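Local structure of 3-carboxy-cis,cis-muconate cycloisomerase (Pseudomonas putida, 1RE5) at residues 7-12 and 287-292; 42-47 and 203-208; 245-250 and 339-344. The protein belongs to the fumarase/aspartase superfamily of homotetrameric, largely helical enzymes built round a long central bundle of helices. All coordinates share one frame; numbering follows the deposited sequence.

Interaction 1 (7-12 and 287-292)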
ATOM      1  N   ASP D   7      13.035  -9.278 -17.215  1.00 28.80           N
ATOM      2  CA  ASP D   7      14.002  -8.313 -16.741  1.00 29.03           C
ATOM      3  C   ASP D   7      14.572  -7.339 -17.756  1.00 27.60           C
ATOM      4  O   ASP D   7      14.952  -6.218 -17.400  1.00 27.07           O
ATOM      5  CB  ASP D   7      15.129  -9.034 -16.016  1.00 32.41           C
ATOM      6  CG  ASP D   7      15.693  -8.202 -14.905  1.00 35.95           C
ATOM      7  OD1 ASP D   7      14.911  -7.823 -14.009  1.00 37.39           O
ATOM      8  OD2 ASP D   7      16.903  -7.907 -14.929  1.00 40.61           O
ATOM      9  N   ALA D   8      14.648  -7.753 -19.015  1.00 26.05           N
ATOM     10  CA  ALA D   8      15.171  -6.867 -20.052  1.00 24.62           C
ATOM     11  C   ALA D   8      14.100  -5.829 -20.395  1.00 23.96           C
ATOM     12  O   ALA D   8      14.398  -4.685 -20.751  1.00 23.63           O
ATOM     13  CB  ALA D   8      15.552  -7.672 -21.295  1.00 21.95           C
ATOM     14  N   TYR D   9      12.849  -6.250 -20.272  1.00 24.13           N
ATOM     15  CA  TYR D   9      11.701  -5.404 -20.556  1.00 24.11           C
ATOM     16  C   TYR D   9      11.380  -4.428 -19.421  1.00 24.15           C
ATOM     17  O   TYR D   9      11.000  -3.291 -19.682  1.00 24.63           O
ATOM     18  CB  TYR D   9      10.492  -6.294 -20.836  1.00 23.87           C
ATOM     19  CG  TYR D   9       9.207  -5.593 -21.240  1.00 22.77           C
ATOM     20  CD1 TYR D   9       9.207  -4.516 -22.130  1.00 22.49           C
ATOM     21  CD2 TYR D   9       7.981  -6.080 -20.806  1.00 22.10           C
ATOM     22  CE1 TYR D   9       8.005  -3.950 -22.576  1.00 21.59           C
ATOM     23  CE2 TYR D   9       6.790  -5.532 -21.246  1.00 23.12           C
ATOM     24  CZ  TYR D   9       6.799  -4.469 -22.127  1.00 22.54           C
ATOM     25  OH  TYR D   9       5.588  -3.944 -22.541  1.00 21.99           O
ATOM     26  N   PHE D  10      11.552  -4.856 -18.173  1.00 22.78           N
ATOM     27  CA  PHE D  10      11.239  -3.998 -17.018  1.00 22.77           C
ATOM     28  C   PHE D  10      12.411  -3.239 -16.347  1.00 23.48           C
ATOM     29  O   PHE D  10      12.193  -2.247 -15.625  1.00 23.24           O
ATOM     30  CB  PHE D  10      10.527  -4.828 -15.932  1.00 19.73           C
ATOM     31  CG  PHE D  10       9.168  -5.353 -16.336  1.00 18.02           C
ATOM     32  CD1 PHE D  10       8.704  -6.570 -15.839  1.00 16.65           C
ATOM     33  CD2 PHE D  10       8.339  -4.622 -17.182  1.00 17.96           C
ATOM     34  CE1 PHE D  10       7.441  -7.047 -16.174  1.00 17.34           C
ATOM     35  CE2 PHE D  10       7.075  -5.091 -17.523  1.00 17.34           C
ATOM     36  CZ  PHE D  10       6.626  -6.311 -17.015  1.00 17.74           C
ATOM     37  N   THR D  11      13.642  -3.693 -16.570  1.00 23.71           N
ATOM     38  CA  THR D  11      14.796  -3.063 -15.938  1.00 23.92           C
ATOM     39  C   THR D  11      15.817  -2.566 -16.946  1.00 24.48           C
ATOM     40  O   THR D  11      15.943  -3.127 -18.028  1.00 26.49           O
ATOM     41  CB  THR D  11      15.503  -4.061 -14.991  1.00 23.54           C
ATOM     42  OG1 THR D  11      14.537  -4.659 -14.117  1.00 22.97           O
ATOM     43  CG2 THR D  11      16.543  -3.352 -14.143  1.00 23.53           C
ATOM     44  N   ALA D  12      16.527  -1.498 -16.596  1.00 24.70           N
ATOM     45  CA  ALA D  12      17.564  -0.954 -17.466  1.00 25.39           C
ATOM     46  C   ALA D  12      18.830  -1.739 -17.113  1.00 26.53           C
ATOM     47  O   ALA D  12      19.258  -1.757 -15.955  1.00 26.65           O
ATOM     48  CB  ALA D  12      17.755   0.517 -17.194  1.00 24.59           C
ATOM     49  N   GLY D 287       5.699   0.137 -24.978  1.00 22.54           N
ATOM     50  CA  GLY D 287       6.496   0.997 -24.120  1.00 20.72           C
ATOM     51  C   GLY D 287       5.665   1.595 -22.996  1.00 19.62           C
ATOM     52  O   GLY D 287       6.077   1.563 -21.841  1.00 19.87           O
ATOM     53  N   ALA D 288       4.495   2.141 -23.332  1.00 18.02           N
ATOM     54  CA  ALA D 288       3.618   2.737 -22.335  1.00 17.75           C
ATOM     55  C   ALA D 288       3.247   1.711 -21.253  1.00 18.95           C
ATOM     56  O   ALA D 288       3.080   2.061 -20.081  1.00 18.24           O
ATOM     57  CB  ALA D 288       2.373   3.271 -23.004  1.00 18.42           C
ATOM     58  N   ALA D 289       3.126   0.445 -21.648  1.00 18.62           N
ATOM     59  CA  ALA D 289       2.804  -0.605 -20.695  1.00 18.68           C
ATOM     60  C   ALA D 289       3.844  -0.601 -19.579  1.00 19.92           C
ATOM     61  O   ALA D 289       3.506  -0.765 -18.406  1.00 21.51           O
ATOM     62  CB  ALA D 289       2.786  -1.958 -21.382  1.00 18.98           C
ATOM     63  N   VAL D 290       5.113  -0.412 -19.928  1.00 19.16           N
ATOM     64  CA  VAL D 290       6.141  -0.395 -18.897  1.00 18.89           C
ATOM     65  C   VAL D 290       5.956   0.778 -17.945  1.00 19.82           C
ATOM     66  O   VAL D 290       6.034   0.604 -16.731  1.00 21.66           O
ATOM     67  CB  VAL D 290       7.564  -0.316 -19.487  1.00 16.79           C
ATOM     68  CG1 VAL D 290       8.576  -0.212 -18.367  1.00 12.51           C
ATOM     69  CG2 VAL D 290       7.847  -1.553 -20.313  1.00 16.30           C
ATOM     70  N   LEU D 291       5.704   1.969 -18.485  1.00 20.02           N
ATOM     71  CA  LEU D 291       5.535   3.141 -17.627  1.00 19.14           C
ATOM     72  C   LEU D 291       4.315   2.979 -16.732  1.00 18.98           C
ATOM     73  O   LEU D 291       4.361   3.319 -15.541  1.00 18.75           O
ATOM     74  CB  LEU D 291       5.406   4.439 -18.443  1.00 17.00           C
ATOM     75  CG  LEU D 291       6.447   4.773 -19.522  1.00 16.47           C
ATOM     76  CD1 LEU D 291       6.362   6.249 -19.861  1.00 12.26           C
ATOM     77  CD2 LEU D 291       7.841   4.433 -19.052  1.00 14.66           C
ATOM     78  N   ILE D 292       3.237   2.441 -17.291  1.00 17.78           N
ATOM     79  CA  ILE D 292       2.024   2.259 -16.504  1.00 18.17           C
ATOM     80  C   ILE D 292       2.251   1.181 -15.457  1.00 19.21           C
ATOM     81  O   ILE D 292       1.796   1.293 -14.306  1.00 20.33           O
ATOM     82  CB  ILE D 292       0.821   1.894 -17.400  1.00 17.38           C
ATOM     83  CG1 ILE D 292       0.580   3.033 -18.401  1.00 15.91           C
ATOM     84  CG2 ILE D 292      -0.411   1.654 -16.543  1.00 14.62           C
ATOM     85  CD1 ILE D 292      -0.515   2.773 -19.376  1.00 13.70           C
TER

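Interaction 2 (42-47 and 203-208)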
ATOM      1  N   ALA D  42      45.536   5.524  11.316  1.00 51.86           N
ATOM      2  CA  ALA D  42      45.204   5.953  12.671  1.00 52.13           C
ATOM      3  C   ALA D  42      46.085   5.157  13.627  1.00 52.39           C
ATOM      4  O   ALA D  42      46.041   5.339  14.849  1.00 51.49           O
ATOM      5  CB  ALA D  42      43.739   5.687  12.958  1.00 52.95           C
ATOM      6  N   GLY D  43      46.876   4.264  13.038  1.00 52.67           N
ATOM      7  CA  GLY D  43      47.783   3.435  13.804  1.00 52.51           C
ATOM      8  C   GLY D  43      47.132   2.231  14.448  1.00 52.81           C
ATOM      9  O   GLY D  43      47.552   1.805  15.522  1.00 54.02           O
ATOM     10  N   LEU D  44      46.113   1.672  13.808  1.00 52.35           N
ATOM     11  CA  LEU D  44      45.435   0.509  14.361  1.00 51.49           C
ATOM     12  C   LEU D  44      45.711  -0.747  13.544  1.00 52.17           C
ATOM     13  O   LEU D  44      45.493  -1.867  14.013  1.00 52.05           O
ATOM     14  CB  LEU D  44      43.927   0.751  14.426  1.00 51.36           C
ATOM     15  CG  LEU D  44      43.376   1.442  15.671  1.00 51.61           C
ATOM     16  CD1 LEU D  44      43.683   0.570  16.875  1.00 52.83           C
ATOM     17  CD2 LEU D  44      43.979   2.828  15.839  1.00 52.45           C
ATOM     18  N   VAL D  45      46.199  -0.564  12.321  1.00 52.19           N
ATOM     19  CA  VAL D  45      46.486  -1.697  11.446  1.00 52.77           C
ATOM     20  C   VAL D  45      47.785  -1.530  10.659  1.00 53.74           C
ATOM     21  O   VAL D  45      48.044  -0.473  10.070  1.00 53.49           O
ATOM     22  CB  VAL D  45      45.320  -1.938  10.436  1.00 52.96           C
ATOM     23  CG1 VAL D  45      45.717  -2.983   9.384  1.00 51.54           C
ATOM     24  CG2 VAL D  45      44.083  -2.400  11.186  1.00 52.70           C
ATOM     25  N   PRO D  46      48.621  -2.584  10.638  1.00 54.63           N
ATOM     26  CA  PRO D  46      49.898  -2.559   9.916  1.00 54.70           C
ATOM     27  C   PRO D  46      49.669  -2.427   8.415  1.00 55.82           C
ATOM     28  O   PRO D  46      48.929  -3.220   7.817  1.00 55.52           O
ATOM     29  CB  PRO D  46      50.526  -3.903  10.281  1.00 53.71           C
ATOM     30  CG  PRO D  46      49.323  -4.793  10.466  1.00 54.31           C
ATOM     31  CD  PRO D  46      48.399  -3.903  11.263  1.00 54.45           C
ATOM     32  N   HIS D  47      50.304  -1.421   7.817  1.00 56.82           N
ATOM     33  CA  HIS D  47      50.186  -1.161   6.383  1.00 58.39           C
ATOM     34  C   HIS D  47      50.340  -2.402   5.501  1.00 58.62           C
ATOM     35  O   HIS D  47      49.834  -2.445   4.377  1.00 59.16           O
ATOM     36  CB  HIS D  47      51.210  -0.105   5.975  1.00 59.29           C
ATOM     37  CG  HIS D  47      50.886   1.262   6.484  1.00 62.39           C
ATOM     38  ND1 HIS D  47      50.081   2.143   5.789  1.00 63.64           N
ATOM     39  CD2 HIS D  47      51.213   1.885   7.643  1.00 63.18           C
ATOM     40  CE1 HIS D  47      49.927   3.248   6.500  1.00 64.60           C
ATOM     41  NE2 HIS D  47      50.604   3.117   7.628  1.00 64.32           N
ATOM     42  N   GLY D 203      37.669   3.063  21.030  1.00 37.52           N
ATOM     43  CA  GLY D 203      38.154   3.988  22.034  1.00 38.89           C
ATOM     44  C   GLY D 203      38.268   5.398  21.481  1.00 39.92           C
ATOM     45  O   GLY D 203      37.375   5.857  20.770  1.00 40.67           O
ATOM     46  N   SER D 204      39.376   6.071  21.784  1.00 41.03           N
ATOM     47  CA  SER D 204      39.613   7.444  21.349  1.00 40.77           C
ATOM     48  C   SER D 204      40.000   7.606  19.880  1.00 41.09           C
ATOM     49  O   SER D 204      40.123   8.734  19.393  1.00 39.62           O
ATOM     50  CB  SER D 204      40.684   8.077  22.234  1.00 41.94           C
ATOM     51  OG  SER D 204      41.854   7.273  22.251  1.00 43.76           O
ATOM     52  N   LYS D 205      40.199   6.490  19.179  1.00 42.19           N
ATOM     53  CA  LYS D 205      40.544   6.530  17.753  1.00 43.87           C
ATOM     54  C   LYS D 205      39.267   6.507  16.904  1.00 44.29           C
ATOM     55  O   LYS D 205      39.335   6.465  15.669  1.00 44.59           O
ATOM     56  CB  LYS D 205      41.408   5.327  17.365  1.00 44.39           C
ATOM     57  CG  LYS D 205      42.765   5.269  18.028  1.00 47.55           C
ATOM     58  CD  LYS D 205      43.653   6.433  17.613  1.00 51.04           C
ATOM     59  CE  LYS D 205      45.084   6.228  18.114  1.00 52.69           C
ATOM     60  NZ  LYS D 205      46.018   7.324  17.699  1.00 55.02           N
ATOM     61  N   ALA D 206      38.112   6.533  17.574  1.00 43.97           N
ATOM     62  CA  ALA D 206      36.805   6.488  16.917  1.00 43.81           C
ATOM     63  C   ALA D 206      36.590   7.549  15.832  1.00 44.17           C
ATOM     64  O   ALA D 206      36.475   7.219  14.641  1.00 42.88           O
ATOM     65  CB  ALA D 206      35.697   6.583  17.967  1.00 43.76           C
ATOM     66  N   MET D 207      36.529   8.816  16.238  1.00 45.05           N
ATOM     67  CA  MET D 207      36.321   9.905  15.282  1.00 45.71           C
ATOM     68  C   MET D 207      37.399   9.978  14.205  1.00 45.39           C
ATOM     69  O   MET D 207      37.100  10.213  13.028  1.00 45.57           O
ATOM     70  CB  MET D 207      36.226  11.246  16.008  1.00 45.99           C
ATOM     71  CG  MET D 207      34.945  11.401  16.796  1.00 48.45           C
ATOM     72  SD  MET D 207      33.508  11.082  15.756  1.00 50.28           S
ATOM     73  CE  MET D 207      33.450  12.617  14.830  1.00 48.69           C
ATOM     74  N   PRO D 208      38.670   9.791  14.591  1.00 44.80           N
ATOM     75  CA  PRO D 208      39.720   9.854  13.572  1.00 43.92           C
ATOM     76  C   PRO D 208      39.493   8.788  12.509  1.00 42.35           C
ATOM     77  O   PRO D 208      39.578   9.065  11.318  1.00 43.55           O
ATOM     78  CB  PRO D 208      40.996   9.618  14.375  1.00 43.67           C
ATOM     79  CG  PRO D 208      40.663  10.244  15.694  1.00 44.39           C
ATOM     80  CD  PRO D 208      39.256   9.742  15.943  1.00 44.39           C
TER

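Interaction 3 (245-250 and 339-344)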
ATOM      1  N   GLY D 245       5.483   7.943 -10.814  1.00 15.84           N
ATOM      2  CA  GLY D 245       4.169   8.537 -10.972  1.00 17.61           C
ATOM      3  C   GLY D 245       4.059   9.458 -12.167  1.00 18.52           C
ATOM      4  O   GLY D 245       3.126   9.346 -12.966  1.00 18.33           O
ATOM      5  N   SER D 246       5.010  10.376 -12.304  1.00 18.88           N
ATOM      6  CA  SER D 246       4.972  11.306 -13.427  1.00 18.18           C
ATOM      7  C   SER D 246       5.111  10.587 -14.756  1.00 17.58           C
ATOM      8  O   SER D 246       4.363  10.868 -15.681  1.00 19.22           O
ATOM      9  CB  SER D 246       6.052  12.372 -13.281  1.00 17.81           C
ATOM     10  OG  SER D 246       5.803  13.160 -12.128  1.00 17.74           O
ATOM     11  N   LEU D 247       6.057   9.660 -14.862  1.00 16.77           N
ATOM     12  CA  LEU D 247       6.217   8.919 -16.109  1.00 16.25           C
ATOM     13  C   LEU D 247       4.978   8.054 -16.346  1.00 16.63           C
ATOM     14  O   LEU D 247       4.672   7.686 -17.483  1.00 17.55           O
ATOM     15  CB  LEU D 247       7.467   8.033 -16.059  1.00 14.76           C
ATOM     16  CG  LEU D 247       8.820   8.753 -15.979  1.00 13.80           C
ATOM     17  CD1 LEU D 247       9.918   7.709 -16.010  1.00 12.45           C
ATOM     18  CD2 LEU D 247       8.985   9.752 -17.130  1.00  9.82           C
ATOM     19  N   GLY D 248       4.269   7.726 -15.268  1.00 16.70           N
ATOM     20  CA  GLY D 248       3.064   6.914 -15.391  1.00 15.77           C
ATOM     21  C   GLY D 248       1.950   7.706 -16.055  1.00 16.32           C
ATOM     22  O   GLY D 248       1.128   7.161 -16.789  1.00 15.28           O
ATOM     23  N   LYS D 249       1.921   9.008 -15.792  1.00 16.39           N
ATOM     24  CA  LYS D 249       0.911   9.881 -16.379  1.00 16.59           C
ATOM     25  C   LYS D 249       1.233   9.998 -17.860  1.00 16.03           C
ATOM     26  O   LYS D 249       0.350   9.960 -18.711  1.00 15.55           O
ATOM     27  CB  LYS D 249       0.958  11.262 -15.707  1.00 16.13           C
ATOM     28  CG  LYS D 249      -0.112  12.240 -16.142  1.00 14.70           C
ATOM     29  CD  LYS D 249       0.445  13.264 -17.085  1.00 14.43           C
ATOM     30  CE  LYS D 249      -0.490  14.449 -17.204  1.00 14.54           C
ATOM     31  NZ  LYS D 249      -1.757  14.080 -17.894  1.00 16.23           N
ATOM     32  N   PHE D 250       2.520  10.123 -18.157  1.00 16.94           N
ATOM     33  CA  PHE D 250       2.980  10.242 -19.531  1.00 17.58           C
ATOM     34  C   PHE D 250       2.602   8.967 -20.286  1.00 18.07           C
ATOM     35  O   PHE D 250       2.054   9.024 -21.386  1.00 18.62           O
ATOM     36  CB  PHE D 250       4.499  10.495 -19.547  1.00 16.28           C
ATOM     37  CG  PHE D 250       5.084  10.627 -20.924  1.00 16.79           C
ATOM     38  CD1 PHE D 250       4.534  11.513 -21.850  1.00 17.47           C
ATOM     39  CD2 PHE D 250       6.185   9.856 -21.302  1.00 17.35           C
ATOM     40  CE1 PHE D 250       5.070  11.624 -23.133  1.00 17.61           C
ATOM     41  CE2 PHE D 250       6.733   9.960 -22.588  1.00 16.85           C
ATOM     42  CZ  PHE D 250       6.178  10.842 -23.502  1.00 17.23           C
ATOM     43  N   ARG D 339      14.068   4.393 -19.047  1.00 26.20           N
ATOM     44  CA  ARG D 339      14.564   3.853 -20.294  1.00 28.36           C
ATOM     45  C   ARG D 339      13.514   3.890 -21.389  1.00 29.29           C
ATOM     46  O   ARG D 339      13.748   4.415 -22.481  1.00 29.96           O
ATOM     47  CB  ARG D 339      14.995   2.417 -20.102  1.00 29.78           C
ATOM     48  CG  ARG D 339      15.578   1.849 -21.353  1.00 36.43           C
ATOM     49  CD  ARG D 339      15.825   0.376 -21.220  1.00 43.12           C
ATOM     50  NE  ARG D 339      16.770  -0.090 -22.228  1.00 47.78           N
ATOM     51  CZ  ARG D 339      16.990  -1.370 -22.502  1.00 50.42           C
ATOM     52  NH1 ARG D 339      16.321  -2.316 -21.838  1.00 52.75           N
ATOM     53  NH2 ARG D 339      17.884  -1.700 -23.431  1.00 51.91           N
ATOM     54  N   GLN D 340      12.351   3.324 -21.087  1.00 29.97           N
ATOM     55  CA  GLN D 340      11.250   3.256 -22.037  1.00 29.16           C
ATOM     56  C   GLN D 340      10.669   4.618 -22.378  1.00 28.59           C
ATOM     57  O   GLN D 340      10.269   4.851 -23.514  1.00 28.76           O
ATOM     58  CB  GLN D 340      10.155   2.363 -21.480  1.00 30.86           C
ATOM     59  CG  GLN D 340       9.445   1.581 -22.537  1.00 32.08           C
ATOM     60  CD  GLN D 340      10.388   0.703 -23.325  1.00 33.18           C
ATOM     61  OE1 GLN D 340      11.140  -0.105 -22.758  1.00 31.12           O
ATOM     62  NE2 GLN D 340      10.355   0.853 -24.646  1.00 33.54           N
ATOM     63  N   ALA D 341      10.618   5.518 -21.398  1.00 28.19           N
ATOM     64  CA  ALA D 341      10.091   6.865 -21.629  1.00 28.55           C
ATOM     65  C   ALA D 341      10.983   7.613 -22.623  1.00 29.70           C
ATOM     66  O   ALA D 341      10.499   8.409 -23.428  1.00 29.29           O
ATOM     67  CB  ALA D 341      10.015   7.642 -20.319  1.00 26.76           C
ATOM     68  N   GLN D 342      12.288   7.352 -22.558  1.00 29.78           N
ATOM     69  CA  GLN D 342      13.243   7.990 -23.455  1.00 29.63           C
ATOM     70  C   GLN D 342      12.952   7.553 -24.887  1.00 29.03           C
ATOM     71  O   GLN D 342      12.868   8.384 -25.803  1.00 28.59           O
ATOM     72  CB  GLN D 342      14.673   7.586 -23.079  1.00 31.91           C
ATOM     73  CG  GLN D 342      15.764   8.184 -23.966  1.00 32.94           C
ATOM     74  CD  GLN D 342      15.796   9.698 -23.919  1.00 33.66           C
ATOM     75  OE1 GLN D 342      15.863  10.294 -22.842  1.00 35.85           O
ATOM     76  NE2 GLN D 342      15.757  10.331 -25.089  1.00 34.17           N
ATOM     77  N   VAL D 343      12.801   6.246 -25.076  1.00 27.10           N
ATOM     78  CA  VAL D 343      12.522   5.716 -26.397  1.00 26.42           C
ATOM     79  C   VAL D 343      11.305   6.370 -27.027  1.00 27.44           C
ATOM     80  O   VAL D 343      11.380   6.828 -28.163  1.00 27.54           O
ATOM     81  CB  VAL D 343      12.278   4.202 -26.375  1.00 25.91           C
ATOM     82  CG1 VAL D 343      11.725   3.745 -27.724  1.00 24.13           C
ATOM     83  CG2 VAL D 343      13.560   3.482 -26.076  1.00 24.27           C
ATOM     84  N   ILE D 344      10.189   6.427 -26.301  1.00 27.39           N
ATOM     85  CA  ILE D 344       9.008   7.022 -26.897  1.00 27.77           C
ATOM     86  C   ILE D 344       9.104   8.530 -27.000  1.00 27.31           C
ATOM     87  O   ILE D 344       8.611   9.111 -27.948  1.00 28.40           O
ATOM     88  CB  ILE D 344       7.660   6.636 -26.167  1.00 28.60           C
ATOM     89  CG1 ILE D 344       7.088   7.857 -25.470  1.00 30.52           C
ATOM     90  CG2 ILE D 344       7.844   5.471 -25.194  1.00 25.63           C
ATOM     91  CD1 ILE D 344       5.806   7.559 -24.777  1.00 36.06           C
TER

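Interaction 1 (7-12 and 287-292)
Val-290 lays its CG2 methyl over one face of the Tyr-9 ring. This is a CH-pi contact that joins the short N-terminal helix 7-10 to helix 286-307, near the middle of this mainly helical lyase-family chain. CG2 stands 3.7 Å from the centroid of the Tyr-9 ring and 29° off its normal. It is therefore displaced from the ring centre, toward CE1 of Tyr-9, which it approaches to 3.3 Å. The tyrosine and the valine run past one another rather than meeting end to end. Tyr-9 has CG anti to the backbone N (chi1 -176°), which carries the ring out from helix 7-10 across the valine. The far end of the ring reaches the previous residue of the other helix, where Tyr-9 OH lies 3.6 Å from Ala-289 CB. That hydroxyl is also hydrogen-bonded to the backbone O of Val-286, so its polar end is tied to the start of the helix on which the ring rests. The contact is buried, and two other subunits reach it: Gly-75 of the second subunit packs on Tyr-9, and Trp-153 of the third packs on Ala-289. Phe-10 meets the same valine methyl more loosely and with its edge. The methyl lies near the plane of that ring, with Phe-10 CD2 4.4 Å from Val-290 CG2.

Interaction 2 (42-47 and 203-208)
Leu-44 and Lys-205 cross obliquely, with a leucine methyl against the inner part of the lysine chain. The touching branch is CD2 of Leu-44. It lies 3.5 Å from CG of Lys-205 and slightly farther from CB and CD of the same chain. The first torsion of Lys-205 (chi1 -64°) sets CG beside the leucine methyl. The chain then bends at its second torsion (chi2 -64°) and is extended beyond it, which turns CD and the amino end toward Ala-42. There the lysine runs along a backbone carbonyl: CE of Lys-205 is 3.5 Å from Ala-42 O, and NZ of Lys-205 is also 3.5 Å from Ala-42 O. The carbonyl belongs to the turn that follows helix 21-40. The next residue, Gly-43, has positive phi (81°) and closes that helix end with a Schellman motif. Ala-42 points its CB toward the other segment, and its CA is the nearest to that of Pro-208, at 6.8 Å. The contact thus joins the loop between helices 21-40 and 47-56 to the 3-10 turn that leads into helix 206-217. It lies at the surface, far from the centre of the chain. On the other segment, Met-207 packs on Arg-440 of the fourth subunit. The chemistry is mixed: methylenes meet a methyl, while the ammonium lies near the C-terminal end of a helix, where a positive charge would probably be favoured.

Interaction 3 (245-250 and 339-344)
The Phe-250 ring has the backbone O of Ala-341 at its edge, near the ring plane, 4.2 Å from CE2 of Phe-250. Ile-344 approaches CE2 and CZ of the ring obliquely. Its CD1 is 3.4 Å from CE2 of Phe-250 and 3.5 Å from CZ of the same ring, and its CG1 follows close behind. The two side chains, Phe-250 and Ile-344, reach out to meet each other from their own helices. Phe-250 has CG anti to the backbone N (chi1 180°), which carries the ring toward helix 319-347. Leu-166 and Val-169 of helix 162-187 and Leu-291 of helix 286-307 also touch the ring. One turn earlier, Leu-247 sends CD2 to the CB of Ala-341, 4.0 Å away. Ala-341 is thus met twice, at its methyl by the leucine and at its carbonyl by the phenylalanine. The backbones are also nearest here, with CA of Leu-247 7.0 Å from CA of Ala-341. The touching residues are all buried and the side-chain contacts are apolar. On another side of helix 231-257, Lys-249 binds Asp-253 and also reaches backbone oxygens of Gln-311 and His-313 of the fourth subunit. The axes of the two short helix segments come within 10.9 Å and their directions differ by 37°. They run the same general way, as neighbours in the long central helical bundle of the fumarase/aspartase fold.

Interactions 1 and 3 are neighbours in the middle of the chain, with centres about 9 Å apart. They touch: Leu-291 CD1 is 3.3 Å from Leu-247 O, and Gly-287 packs on Gln-340. Helices 231-257, 286-307 and 319-347 therefore pack together here, with helix 7-10 against helix 286-307. Along the chain the segments of interactions 1 and 3 alternate, so residues far apart in sequence meet in one region. Interaction 2 is nested within the loop closed by interaction 1, yet lies remote in space, its centre about 48 Å from that of interaction 1 and about 49 Å from that of interaction 3. It joins parts at one end of the elongated subunit. Interactions 2 and 3 both touch the fourth subunit.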